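Local coordinates for antifreeze protein (Marinomonas primoryensis, PDB 3P4G) that acts as a hyperactive, calcium-dependent antifreeze protein, binding to ice through anchored clathrate waters on a right-handed beta-helix, at residues A[98-103]-A[117-122]; A[113-118]-A[132-137]; A[136-141]-A[155-160]; A[161-166]-A[180-185]; A[174-179]-A[195-200]. One frame throughout, in Å; residues are numbered along the deposited sequence.

Contact 1: residues A[98-103]-A[117-122]; sequences AGTGND and AGTGND. With CA (calcium ion), chain H; CA (calcium ion), chain G; CA (calcium ion), chain I.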
# COMPACT_ATOMS: atom_id res chain seq x y z
N ALA A 98 15.92 -5.27 10.61
CA ALA A 98 16.44 -6.47 9.93
C ALA A 98 17.83 -6.21 9.31
O ALA A 98 18.54 -7.15 8.94
CB ALA A 98 15.43 -6.97 8.87
N GLY A 99 18.25 -4.96 9.26
CA GLY A 99 19.54 -4.58 8.69
C GLY A 99 19.72 -4.80 7.20
O GLY A 99 18.77 -5.08 6.43
N THR A 100 20.95 -4.65 6.79
CA THR A 100 21.32 -5.03 5.42
C THR A 100 21.05 -6.53 5.19
O THR A 100 20.84 -7.31 6.14
CB THR A 100 22.78 -4.68 5.09
OG1 THR A 100 23.67 -5.55 5.83
CG2 THR A 100 23.12 -3.22 5.43
N GLY A 101 21.01 -6.93 3.92
CA GLY A 101 20.77 -8.33 3.58
C GLY A 101 19.32 -8.55 3.16
O GLY A 101 18.45 -7.71 3.42
N ASN A 102 19.06 -9.71 2.58
CA ASN A 102 17.72 -10.11 2.11
C ASN A 102 17.05 -10.86 3.24
O ASN A 102 17.31 -12.05 3.45
CB ASN A 102 17.81 -11.02 0.91
CG ASN A 102 18.58 -10.38 -0.24
OD1 ASN A 102 18.38 -9.21 -0.56
ND2 ASN A 102 19.42 -11.17 -0.90
N ASP A 103 16.30 -10.11 4.04
CA ASP A 103 15.77 -10.61 5.33
C ASP A 103 14.29 -11.06 5.23
O ASP A 103 13.49 -10.49 4.44
CB ASP A 103 15.87 -9.49 6.36
CG ASP A 103 17.29 -9.06 6.60
OD1 ASP A 103 18.11 -9.86 7.10
OD2 ASP A 103 17.66 -7.90 6.27
N ALA A 117 13.11 -2.95 7.54
CA ALA A 117 13.64 -4.15 6.90
C ALA A 117 15.00 -3.89 6.27
O ALA A 117 15.74 -4.84 5.97
CB ALA A 117 12.64 -4.73 5.88
N GLY A 118 15.32 -2.61 6.10
CA GLY A 118 16.62 -2.12 5.60
C GLY A 118 16.86 -2.36 4.12
O GLY A 118 15.93 -2.68 3.35
N THR A 119 18.10 -2.18 3.73
CA THR A 119 18.54 -2.51 2.37
C THR A 119 18.32 -4.04 2.16
O THR A 119 18.00 -4.80 3.10
CB THR A 119 20.01 -2.16 2.13
OG1 THR A 119 20.82 -3.08 2.87
CG2 THR A 119 20.33 -0.66 2.57
N GLY A 120 18.38 -4.45 0.90
CA GLY A 120 18.11 -5.85 0.57
C GLY A 120 16.66 -6.07 0.18
O GLY A 120 15.77 -5.22 0.45
N ASN A 121 16.42 -7.24 -0.40
CA ASN A 121 15.10 -7.64 -0.92
C ASN A 121 14.43 -8.42 0.22
O ASN A 121 14.68 -9.61 0.41
CB ASN A 121 15.24 -8.51 -2.16
CG ASN A 121 16.02 -7.78 -3.25
OD1 ASN A 121 15.52 -6.83 -3.86
ND2 ASN A 121 17.24 -8.22 -3.48
N ASP A 122 13.65 -7.68 0.99
CA ASP A 122 13.13 -8.24 2.26
C ASP A 122 11.69 -8.73 2.12
O ASP A 122 10.92 -8.16 1.36
CB ASP A 122 13.15 -7.19 3.35
CG ASP A 122 14.58 -6.59 3.54
OD1 ASP A 122 15.50 -7.32 3.98
OD2 ASP A 122 14.79 -5.42 3.23
CA CA H . 17.33 -6.11 4.78
CA CA G . 20.00 -8.63 7.83
CA CA I . 14.53 -3.66 1.69
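Asp-122 OD1 is gripped twice: it binds the calcium ion of chain H, and it accepts the backbone N-H of Asp-103, with Asp-103 N 2.9 Å from Asp-122 OD1. That N-H arrives on the anti side of the carboxylate, 18° out of its plane. Each turn gives the calcium three oxygens, Gly-99 O, Gly-101 O and Asp-103 OD2 from 98-103 and Ala-117 O, Thr-119 O and Asp-122 OD1 from 117-122. Both aspartates bridge two ions, for Asp-103 OD1 reaches the calcium of chain G and Asp-122 OD2 that of chain I; the metals would offset the repulsion between Asp-103 OD2 and Asp-122 OD1, 3.2 Å apart. Asn-121 N makes a nearly straight bond (172°) to an in-plane lone pair of Asn-102 OD1, at 2.8 Å, and Asn-121 ND2 adds a weak one to the same oxygen. Asn-121 OD1 turns to Asn-140. Thr-100 and Thr-119 stand side by side, Thr-119 OG1 lying 3.2 Å from Thr-100 CA; such threonine and asparagine rows are probably part of the ice-binding face. The turns follow strands 96-97 and 115-116 and lead into strands 104-107 and 123-126 of successive beta-helix coils.

Contact 2: residues A[113-118]-A[132-137]; sequences AAVDAG and GDLDAG. With CA (calcium ion), chain I; CA (calcium ion), chain H; CA (calcium ion), chain J.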
# COMPACT_ATOMS: atom_id res chain seq x y z
N ALA A 113 5.52 -0.92 17.19
CA ALA A 113 6.81 -0.24 17.21
C ALA A 113 7.32 -0.15 15.78
O ALA A 113 6.80 -0.81 14.88
CB ALA A 113 7.80 -1.03 18.08
N ALA A 114 8.37 0.64 15.56
CA ALA A 114 8.90 0.74 14.22
C ALA A 114 9.50 -0.57 13.71
O ALA A 114 10.03 -1.39 14.49
CB ALA A 114 9.93 1.82 14.17
N VAL A 115 9.41 -0.80 12.40
CA VAL A 115 10.06 -1.98 11.79
C VAL A 115 10.82 -1.47 10.58
O VAL A 115 10.22 -0.77 9.74
CB VAL A 115 9.04 -3.01 11.29
CG1 VAL A 115 9.75 -4.13 10.51
CG2 VAL A 115 8.24 -3.58 12.48
N ASP A 116 12.12 -1.81 10.48
CA ASP A 116 12.94 -1.37 9.38
C ASP A 116 13.55 -2.60 8.76
O ASP A 116 14.33 -3.29 9.42
CB ASP A 116 14.03 -0.41 9.92
CG ASP A 116 14.98 0.12 8.83
OD1 ASP A 116 14.77 -0.14 7.61
OD2 ASP A 116 15.97 0.81 9.21
N ALA A 117 13.11 -2.95 7.54
CA ALA A 117 13.64 -4.15 6.90
C ALA A 117 15.00 -3.89 6.27
O ALA A 117 15.74 -4.84 5.97
CB ALA A 117 12.64 -4.73 5.88
N GLY A 118 15.32 -2.61 6.10
CA GLY A 118 16.62 -2.12 5.60
C GLY A 118 16.86 -2.36 4.12
O GLY A 118 15.93 -2.68 3.35
N GLY A 132 2.90 0.87 14.23
CA GLY A 132 4.21 1.57 14.29
C GLY A 132 4.59 1.82 12.84
O GLY A 132 3.98 1.24 11.93
N ASP A 133 5.57 2.68 12.60
CA ASP A 133 5.96 3.03 11.24
C ASP A 133 6.84 1.97 10.67
O ASP A 133 7.84 1.61 11.27
CB ASP A 133 6.77 4.34 11.21
CG ASP A 133 5.93 5.55 11.57
OD1 ASP A 133 4.67 5.51 11.58
OD2 ASP A 133 6.55 6.59 11.85
N LEU A 134 6.46 1.47 9.51
CA LEU A 134 7.28 0.50 8.81
C LEU A 134 8.03 1.10 7.64
O LEU A 134 7.46 1.89 6.81
CB LEU A 134 6.37 -0.64 8.29
CG LEU A 134 7.14 -1.86 7.72
CD1 LEU A 134 6.29 -3.09 7.94
CD2 LEU A 134 7.32 -1.78 6.27
N ASP A 135 9.32 0.73 7.51
CA ASP A 135 10.09 1.12 6.34
C ASP A 135 10.71 -0.12 5.72
O ASP A 135 11.51 -0.79 6.37
CB ASP A 135 11.19 2.13 6.70
CG ASP A 135 11.73 2.85 5.47
OD1 ASP A 135 11.78 4.12 5.41
OD2 ASP A 135 11.98 2.18 4.49
N ALA A 136 10.31 -0.46 4.48
CA ALA A 136 10.86 -1.68 3.86
C ALA A 136 12.23 -1.39 3.26
O ALA A 136 12.99 -2.32 2.88
CB ALA A 136 9.91 -2.22 2.78
N GLY A 137 12.58 -0.10 3.15
CA GLY A 137 13.90 0.31 2.69
C GLY A 137 14.17 0.09 1.20
O GLY A 137 13.24 -0.19 0.38
CA CA I . 14.53 -3.66 1.69
CA CA H . 17.33 -6.11 4.78
CA CA J . 11.83 -1.24 -1.22
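A pair of parallel strands in neighbouring coils brings Val-115 beside Leu-134 and Asp-116 beside Asp-135. Three backbone bonds join them: Val-115 N to Asp-133 O at 3.1 Å, Asp-135 N to Val-115 O at 2.8 Å, and Ala-117 N to Asp-135 O at 2.9 Å. On the inner face, Leu-134 CG is anti to its backbone N (chi1 -171°), 4.2 Å from Val-115 CB, and the leucine also packs on Val-124 and Ile-126 of strand 123-126. This is the interior of the right-handed beta-helix, where aliphatic residues from successive coils stack in register. On the outer face the two aspartates each close an Asx turn. Gly-137 N meets Asp-135 OD2 nearly along its C-O axis, at 2.7 Å, whereas Gly-118 N comes to Asp-116 OD1 from above the carboxylate, 49° out of its plane. Asp-116 OD1 and Asp-135 OD2, 4.8 Å apart, are like charges that would probably repel, partly offset by the N-H each carboxylate accepts. At Gly-132 a side chain would strike Ala-113 O. Beyond the Asx turns the chains bend into the metal-binding loops, where Gly-118 O and Ala-136 O share the calcium ion of chain I, each 2.4 Å from the metal.

Contact 3: residues A[136-141]-A[155-160]; sequences AGTDND and AGTGND. With CA (calcium ion), chain J; CA (calcium ion), chain I; CA (calcium ion), chain K; MG (magnesium ion), chain R.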
# COMPACT_ATOMS: atom_id res chain seq x y z
N ALA A 136 10.31 -0.46 4.48
CA ALA A 136 10.86 -1.68 3.86
C ALA A 136 12.23 -1.39 3.26
O ALA A 136 12.99 -2.32 2.88
CB ALA A 136 9.91 -2.22 2.78
N GLY A 137 12.58 -0.10 3.15
CA GLY A 137 13.90 0.31 2.69
C GLY A 137 14.17 0.09 1.20
O GLY A 137 13.24 -0.19 0.38
N THR A 138 15.44 0.18 0.84
CA THR A 138 15.87 -0.02 -0.56
C THR A 138 15.59 -1.45 -1.02
O THR A 138 15.20 -2.31 -0.19
CB THR A 138 17.35 0.34 -0.78
OG1 THR A 138 18.19 -0.61 -0.10
CG2 THR A 138 17.67 1.78 -0.25
N ASP A 139 15.77 -1.68 -2.33
CA ASP A 139 15.54 -2.99 -2.98
C ASP A 139 14.05 -3.42 -2.98
O ASP A 139 13.15 -2.66 -2.56
CB ASP A 139 16.45 -4.09 -2.38
CG ASP A 139 17.69 -4.38 -3.22
OD1 ASP A 139 17.92 -3.67 -4.25
OD2 ASP A 139 18.46 -5.33 -2.83
N ASN A 140 13.81 -4.64 -3.41
CA ASN A 140 12.46 -5.02 -3.86
C ASN A 140 11.79 -5.88 -2.81
O ASN A 140 12.12 -7.06 -2.66
CB ASN A 140 12.62 -5.75 -5.18
CG ASN A 140 13.55 -4.95 -6.15
OD1 ASN A 140 13.08 -4.06 -6.84
ND2 ASN A 140 14.85 -5.20 -6.09
N ASP A 141 10.94 -5.23 -2.04
CA ASP A 141 10.39 -5.82 -0.82
C ASP A 141 8.96 -6.31 -0.96
O ASP A 141 8.13 -5.71 -1.68
CB ASP A 141 10.46 -4.81 0.30
CG ASP A 141 11.88 -4.23 0.46
OD1 ASP A 141 12.82 -4.95 0.91
OD2 ASP A 141 12.04 -3.01 0.25
N ALA A 155 7.52 1.85 1.48
CA ALA A 155 8.06 0.67 0.79
C ALA A 155 9.47 0.91 0.18
O ALA A 155 10.24 -0.06 -0.10
CB ALA A 155 7.05 0.19 -0.25
N GLY A 156 9.78 2.20 0.01
CA GLY A 156 11.11 2.71 -0.45
C GLY A 156 11.35 2.57 -1.94
O GLY A 156 10.45 2.25 -2.75
N THR A 157 12.60 2.74 -2.30
CA THR A 157 13.01 2.39 -3.62
C THR A 157 12.80 0.90 -3.80
O THR A 157 12.57 0.13 -2.83
CB THR A 157 14.49 2.76 -3.87
OG1 THR A 157 15.32 1.84 -3.13
CG2 THR A 157 14.79 4.25 -3.49
N GLY A 158 12.83 0.49 -5.07
CA GLY A 158 12.57 -0.90 -5.43
C GLY A 158 11.14 -1.17 -5.91
O GLY A 158 10.19 -0.45 -5.60
N ASN A 159 11.01 -2.25 -6.66
CA ASN A 159 9.70 -2.76 -7.10
C ASN A 159 9.05 -3.55 -5.93
O ASN A 159 9.32 -4.74 -5.76
CB ASN A 159 9.89 -3.68 -8.30
CG ASN A 159 10.60 -3.01 -9.45
OD1 ASN A 159 10.26 -1.90 -9.86
ND2 ASN A 159 11.53 -3.71 -10.02
N ASP A 160 8.25 -2.85 -5.12
CA ASP A 160 7.71 -3.42 -3.87
C ASP A 160 6.29 -3.92 -4.05
O ASP A 160 5.50 -3.36 -4.84
CB ASP A 160 7.73 -2.35 -2.75
CG ASP A 160 9.16 -1.72 -2.57
OD1 ASP A 160 10.12 -2.45 -2.20
OD2 ASP A 160 9.33 -0.51 -2.78
CA CA J . 11.83 -1.24 -1.22
CA CA I . 14.53 -3.66 1.69
CA CA K . 9.05 1.23 -4.37
MG MG R . 20.48 -5.45 -3.07
O HOH W 1 19.89 -5.16 -5.09
O HOH W 2 20.27 -7.45 -3.34
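Thr-138 and Thr-157, Asn-140 and Asn-159, and Asp-141 and Asp-160 pair off between two calcium-binding turns, each the link between two strands of one beta-helix coil. Metal bonds come first. The calcium ion of chain J sits between the turns, bound by three oxygens from 136-141 (Gly-137 O, Asp-139 O, Asp-141 OD2) and three from 155-160 (Ala-155 O, Thr-157 O, Asp-160 OD1). Asp-141 OD1 goes on to the calcium of chain I and Asp-160 OD2 to that of chain K, a file of ions strung together by carboxylates. Asp-139 turns its carboxylate outward, where a bond from Asp-139 OD2 to a magnesium ion is less certain because the residue has two conformers. Hydrogen bonds come next. Asp-141 N donates to the anti lone pair of Asp-160 OD1, 2.9 Å away, so that oxygen is fixed by a metal and an amide together. Asn-159 N gives a 2.8 Å bond to Asn-140 OD1, tilted 20° from the amide plane; Asn-159 OD1 itself is taken by Asn-178. An alanine at Asn-140 would probably leave Asn-159 N without its acceptor on this side of the turns. Van der Waals packing completes the contact: the threonines lie alongside each other, Thr-157 OG1 3.2 Å from Thr-138 CA, and Ala-136 CB is 3.6 Å from Ala-155 O. At Gly-158 a side chain would run into Asp-139 O, so the close fit demands glycine: Gly-158 CA lies 3.4 Å from Asp-139 O, its C-H directed at that oxygen.

Contact 4: residues A[161-166]-A[180-185]; sequences NLIIGH and TVEVGR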
# COMPACT_ATOMS: atom_id res chain seq x y z
N ASN A 161 5.95 -4.91 -3.25
CA ASN A 161 4.61 -5.49 -3.28
C ASN A 161 4.05 -5.39 -1.87
O ASN A 161 4.69 -5.85 -0.90
CB ASN A 161 4.66 -6.93 -3.71
CG ASN A 161 3.25 -7.52 -3.82
OD1 ASN A 161 2.45 -7.01 -4.58
ND2 ASN A 161 2.92 -8.54 -3.02
N LEU A 162 2.90 -4.71 -1.75
CA LEU A 162 2.23 -4.50 -0.46
C LEU A 162 0.82 -5.10 -0.54
O LEU A 162 0.03 -4.70 -1.41
CB LEU A 162 2.16 -3.00 -0.15
CG LEU A 162 1.32 -2.64 1.10
CD1 LEU A 162 1.83 -3.38 2.36
CD2 LEU A 162 1.37 -1.13 1.27
N ILE A 163 0.51 -6.06 0.35
CA ILE A 163 -0.82 -6.65 0.41
C ILE A 163 -1.34 -6.43 1.85
O ILE A 163 -0.66 -6.81 2.82
CB ILE A 163 -0.84 -8.18 0.15
CG1 ILE A 163 -0.36 -8.56 -1.23
CG2 ILE A 163 -2.28 -8.72 0.30
CD1 ILE A 163 -0.58 -10.10 -1.54
N ILE A 164 -2.44 -5.68 1.96
CA ILE A 164 -3.11 -5.34 3.27
C ILE A 164 -4.43 -6.03 3.33
O ILE A 164 -5.26 -5.88 2.44
CB ILE A 164 -3.33 -3.85 3.30
CG1 ILE A 164 -1.96 -3.23 3.24
CG2 ILE A 164 -4.19 -3.40 4.58
CD1 ILE A 164 -1.98 -1.76 2.77
N GLY A 165 -4.68 -6.76 4.41
CA GLY A 165 -5.96 -7.46 4.53
C GLY A 165 -7.16 -6.55 4.75
O GLY A 165 -8.24 -6.78 4.24
N HIS A 166 -6.98 -5.60 5.66
CA HIS A 166 -8.08 -4.72 6.04
C HIS A 166 -7.95 -3.26 5.52
O HIS A 166 -7.85 -3.04 4.30
CB HIS A 166 -8.33 -4.81 7.56
CG HIS A 166 -8.64 -6.20 8.04
ND1 HIS A 166 -8.64 -6.53 9.39
CD2 HIS A 166 -8.96 -7.34 7.38
CE1 HIS A 166 -8.96 -7.81 9.52
NE2 HIS A 166 -9.16 -8.33 8.32
N THR A 180 3.22 -2.52 -6.43
CA THR A 180 1.84 -3.09 -6.40
C THR A 180 1.33 -2.93 -4.99
O THR A 180 2.04 -3.22 -4.03
CB THR A 180 1.80 -4.55 -6.74
OG1 THR A 180 2.16 -4.67 -8.12
CG2 THR A 180 0.40 -5.15 -6.48
N VAL A 181 0.11 -2.43 -4.90
CA VAL A 181 -0.61 -2.40 -3.59
C VAL A 181 -1.97 -3.05 -3.82
O VAL A 181 -2.67 -2.76 -4.80
CB VAL A 181 -0.86 -0.97 -3.11
CG1 VAL A 181 -1.61 -0.94 -1.75
CG2 VAL A 181 0.50 -0.21 -2.98
N GLU A 182 -2.34 -3.90 -2.88
CA GLU A 182 -3.73 -4.38 -2.78
C GLU A 182 -4.24 -4.13 -1.36
O GLU A 182 -3.60 -4.55 -0.36
CB GLU A 182 -3.76 -5.88 -3.07
CG GLU A 182 -3.32 -6.24 -4.54
CD GLU A 182 -3.22 -7.72 -4.83
OE1 GLU A 182 -3.21 -8.54 -3.89
OE2 GLU A 182 -3.10 -8.08 -6.03
N VAL A 183 -5.35 -3.42 -1.27
CA VAL A 183 -6.01 -3.13 0.04
C VAL A 183 -7.27 -3.94 0.08
O VAL A 183 -8.16 -3.74 -0.77
CB VAL A 183 -6.35 -1.62 0.15
CG1 VAL A 183 -7.03 -1.33 1.50
CG2 VAL A 183 -5.07 -0.72 -0.01
N GLY A 184 -7.42 -4.82 1.08
CA GLY A 184 -8.55 -5.76 1.12
C GLY A 184 -9.84 -5.08 1.49
O GLY A 184 -10.92 -5.50 1.09
N ARG A 185 -9.74 -3.99 2.28
CA ARG A 185 -10.90 -3.24 2.64
C ARG A 185 -10.80 -1.78 2.21
O ARG A 185 -10.62 -1.53 1.02
CB ARG A 185 -11.30 -3.47 4.11
CG ARG A 185 -11.63 -4.94 4.33
CD ARG A 185 -12.04 -5.28 5.77
NE ARG A 185 -12.18 -6.74 5.83
CZ ARG A 185 -12.41 -7.45 6.93
NH1 ARG A 185 -12.57 -6.84 8.10
NH2 ARG A 185 -12.49 -8.78 6.85
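His-166 and Arg-185 lie flat on one another, the guanidinium of Arg-185 stacked on the imidazole of His-166 with centres 3.9 Å apart and planes 16° from parallel. Arg-185 NH1 stands over the middle of the ring, and His-166 CD2 over the middle of the guanidinium, 3.5 Å from Arg-185 CZ. The arginine chain, extended from CG to NE, reaches past the histidine backbone and the guanidinium comes over the ring face. Replacing His-166 by an alanine would probably leave the guanidinium without its flat partner and freer to turn. Behind the stack, Arg-185 N bonds to His-166 O at 2.9 Å, from above the carbonyl plane. Further in, strands 161-164 and 180-183 run parallel in register, 4.8 Å between axes, joined by bonds such as Ile-164 N to Glu-182 O at 2.8 Å. Inside the beta-helix Leu-162 CD2 meets Val-181 CG1 at 4.2 Å and Ile-164 packs on Val-183. Outside, Asn-161 OD1 touches Thr-180 CB at 3.3 Å, while its ND2 bonds to Asn-142. With a cation pressed to its face, the imidazole would tend to stay neutral, though Asp-148 beside it may moderate this.

Contact 5: residues A[174-179]-A[195-200]; sequences MGTDND and LDTGDD. With CA (calcium ion), chain L; CA (calcium ion), chain K; CA (calcium ion), chain M.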
# COMPACT_ATOMS: atom_id res chain seq x y z
N MET A 174 4.74 4.17 -1.59
CA MET A 174 5.43 3.07 -2.22
C MET A 174 6.74 3.44 -2.82
O MET A 174 7.53 2.55 -3.19
CB MET A 174 4.51 2.40 -3.25
CG MET A 174 3.22 1.82 -2.61
SD MET A 174 3.52 0.59 -1.30
CE MET A 174 4.26 -0.80 -2.23
N GLY A 175 6.99 4.74 -2.93
CA GLY A 175 8.33 5.21 -3.33
C GLY A 175 8.63 4.94 -4.80
O GLY A 175 7.72 4.63 -5.62
N THR A 176 9.88 5.06 -5.16
CA THR A 176 10.27 4.93 -6.58
C THR A 176 10.06 3.47 -7.05
O THR A 176 9.76 2.56 -6.24
CB THR A 176 11.74 5.31 -6.82
OG1 THR A 176 12.60 4.35 -6.19
CG2 THR A 176 12.06 6.80 -6.29
N ASP A 177 10.22 3.31 -8.36
CA ASP A 177 10.07 1.98 -9.05
C ASP A 177 8.62 1.48 -9.10
O ASP A 177 7.68 2.22 -8.75
CB ASP A 177 11.10 0.98 -8.46
CG ASP A 177 12.50 1.55 -8.52
OD1 ASP A 177 13.06 1.88 -7.44
OD2 ASP A 177 13.02 1.72 -9.66
N ASN A 178 8.45 0.25 -9.58
CA ASN A 178 7.13 -0.22 -10.07
C ASN A 178 6.50 -1.10 -8.98
O ASN A 178 6.83 -2.27 -8.80
CB ASN A 178 7.30 -0.98 -11.32
CG ASN A 178 8.02 -0.16 -12.40
OD1 ASN A 178 7.85 1.08 -12.52
ND2 ASN A 178 8.82 -0.85 -13.21
N ASP A 179 5.63 -0.46 -8.24
CA ASP A 179 5.06 -1.06 -7.05
C ASP A 179 3.60 -1.52 -7.24
O ASP A 179 2.85 -0.94 -8.03
CB ASP A 179 5.02 -0.03 -5.94
CG ASP A 179 6.39 0.59 -5.65
OD1 ASP A 179 7.32 -0.10 -5.15
OD2 ASP A 179 6.56 1.80 -5.88
N LEU A 195 1.56 6.05 -4.75
CA LEU A 195 2.33 5.03 -5.51
C LEU A 195 3.67 5.62 -6.00
O LEU A 195 4.66 4.89 -6.26
CB LEU A 195 1.46 4.42 -6.65
CG LEU A 195 0.12 3.88 -6.20
CD1 LEU A 195 -0.71 3.49 -7.46
CD2 LEU A 195 0.27 2.64 -5.28
N ASP A 196 3.69 6.95 -6.07
CA ASP A 196 4.89 7.75 -6.40
C ASP A 196 5.44 7.46 -7.83
O ASP A 196 4.70 6.99 -8.71
CB ASP A 196 5.93 7.53 -5.30
CG ASP A 196 6.82 8.78 -5.07
OD1 ASP A 196 7.26 9.02 -3.96
OD2 ASP A 196 7.02 9.55 -6.01
N THR A 197 6.72 7.70 -8.06
CA THR A 197 7.29 7.45 -9.40
C THR A 197 7.23 5.95 -9.76
O THR A 197 7.08 5.07 -8.88
CB THR A 197 8.72 8.01 -9.58
OG1 THR A 197 9.68 7.14 -8.97
CG2 THR A 197 8.85 9.45 -8.99
N GLY A 198 7.37 5.64 -11.04
CA GLY A 198 7.23 4.26 -11.50
C GLY A 198 5.84 3.98 -12.06
O GLY A 198 4.86 4.78 -11.93
N ASP A 199 5.82 2.73 -12.62
CA ASP A 199 4.56 2.28 -13.29
C ASP A 199 3.87 1.40 -12.28
O ASP A 199 4.26 0.24 -12.08
CB ASP A 199 4.84 1.54 -14.60
CG ASP A 199 5.35 2.45 -15.70
OD1 ASP A 199 5.21 3.69 -15.55
OD2 ASP A 199 5.89 2.03 -16.74
N ASP A 200 2.94 1.99 -11.46
CA ASP A 200 2.39 1.30 -10.28
C ASP A 200 0.99 0.76 -10.46
O ASP A 200 0.23 1.32 -11.27
CB ASP A 200 2.38 2.27 -9.12
CG ASP A 200 3.79 2.90 -8.86
OD1 ASP A 200 4.71 2.26 -8.32
OD2 ASP A 200 3.94 4.08 -9.16
CA CA L . 6.29 3.59 -7.36
CA CA K . 9.05 1.23 -4.37
CA CA M . 3.44 5.95 -10.47
O HOH W 3 10.58 4.99 -10.61
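Asp-179 and Asp-200 hold the same first torsion (chi1 -55° and -54°), CG anti to the carbonyl carbon, and their carboxylates meet at the calcium ion of chain L. The two turns are successive loops of the calcium-bound edge of the beta-helix. Six oxygens surround the ion, Gly-175 O, Asp-177 O and Asp-179 OD2 from 174-179 with Leu-195 O, Thr-197 O and Asp-200 OD1 from 195-200. Asp-200 OD1 also accepts the backbone N-H of Asp-179, with Asp-179 N 2.9 Å away. Asp-199 stands where the turns of contacts 1 and 3 have asparagine, yet its backbone makes the same bond: Asp-199 N is 2.6 Å from Asn-178 OD1, almost straight at 176° and tilted from the amide plane; the side chain of Asp-199 turns to Asn-218. Asp-196 takes a position held by glycine in most turns, with its CB 3.4 Å from Gly-175 O and its OD2 accepting Thr-197 N at 2.8 Å. At the inner side Met-174 CG lies 4.1 Å from Leu-195 CD2, the bends beyond it leading the end of the methionine away, and both residues pack on Val-181 of strand 180-183. Thr-176 and Thr-197 lie side by side, pointing the same way, consistent with a row on the ice-binding face. Thr-176 OG1 donates to Asp-177 OD1 at 2.8 Å from above the carboxylate. A water bridges the turns here, accepting from Asp-177 N and lying 2.8 Å from Thr-197 OG1.

Contacts 1, 3 and 5 follow one another along the calcium-bound edge, with centres about 10 Å between contacts 1 and 3 and again between 3 and 5, and about 19 Å between 1 and 5. Neighbours share an ion: the calcium of chain I serves contacts 1 and 3, that of chain K contacts 3 and 5. Contact 2 runs into contacts 1 and 3 through shared residues and ions, with centres about 11 Å from each. The strands of contact 4 continue the chain from 155-160 of contact 3 and 174-179 of contact 5, Asp-160 O probably accepting from Thr-180 N, and Val-181 CG2 packs 3.4 Å from Met-174 CG, joining strands to metal-bound loops.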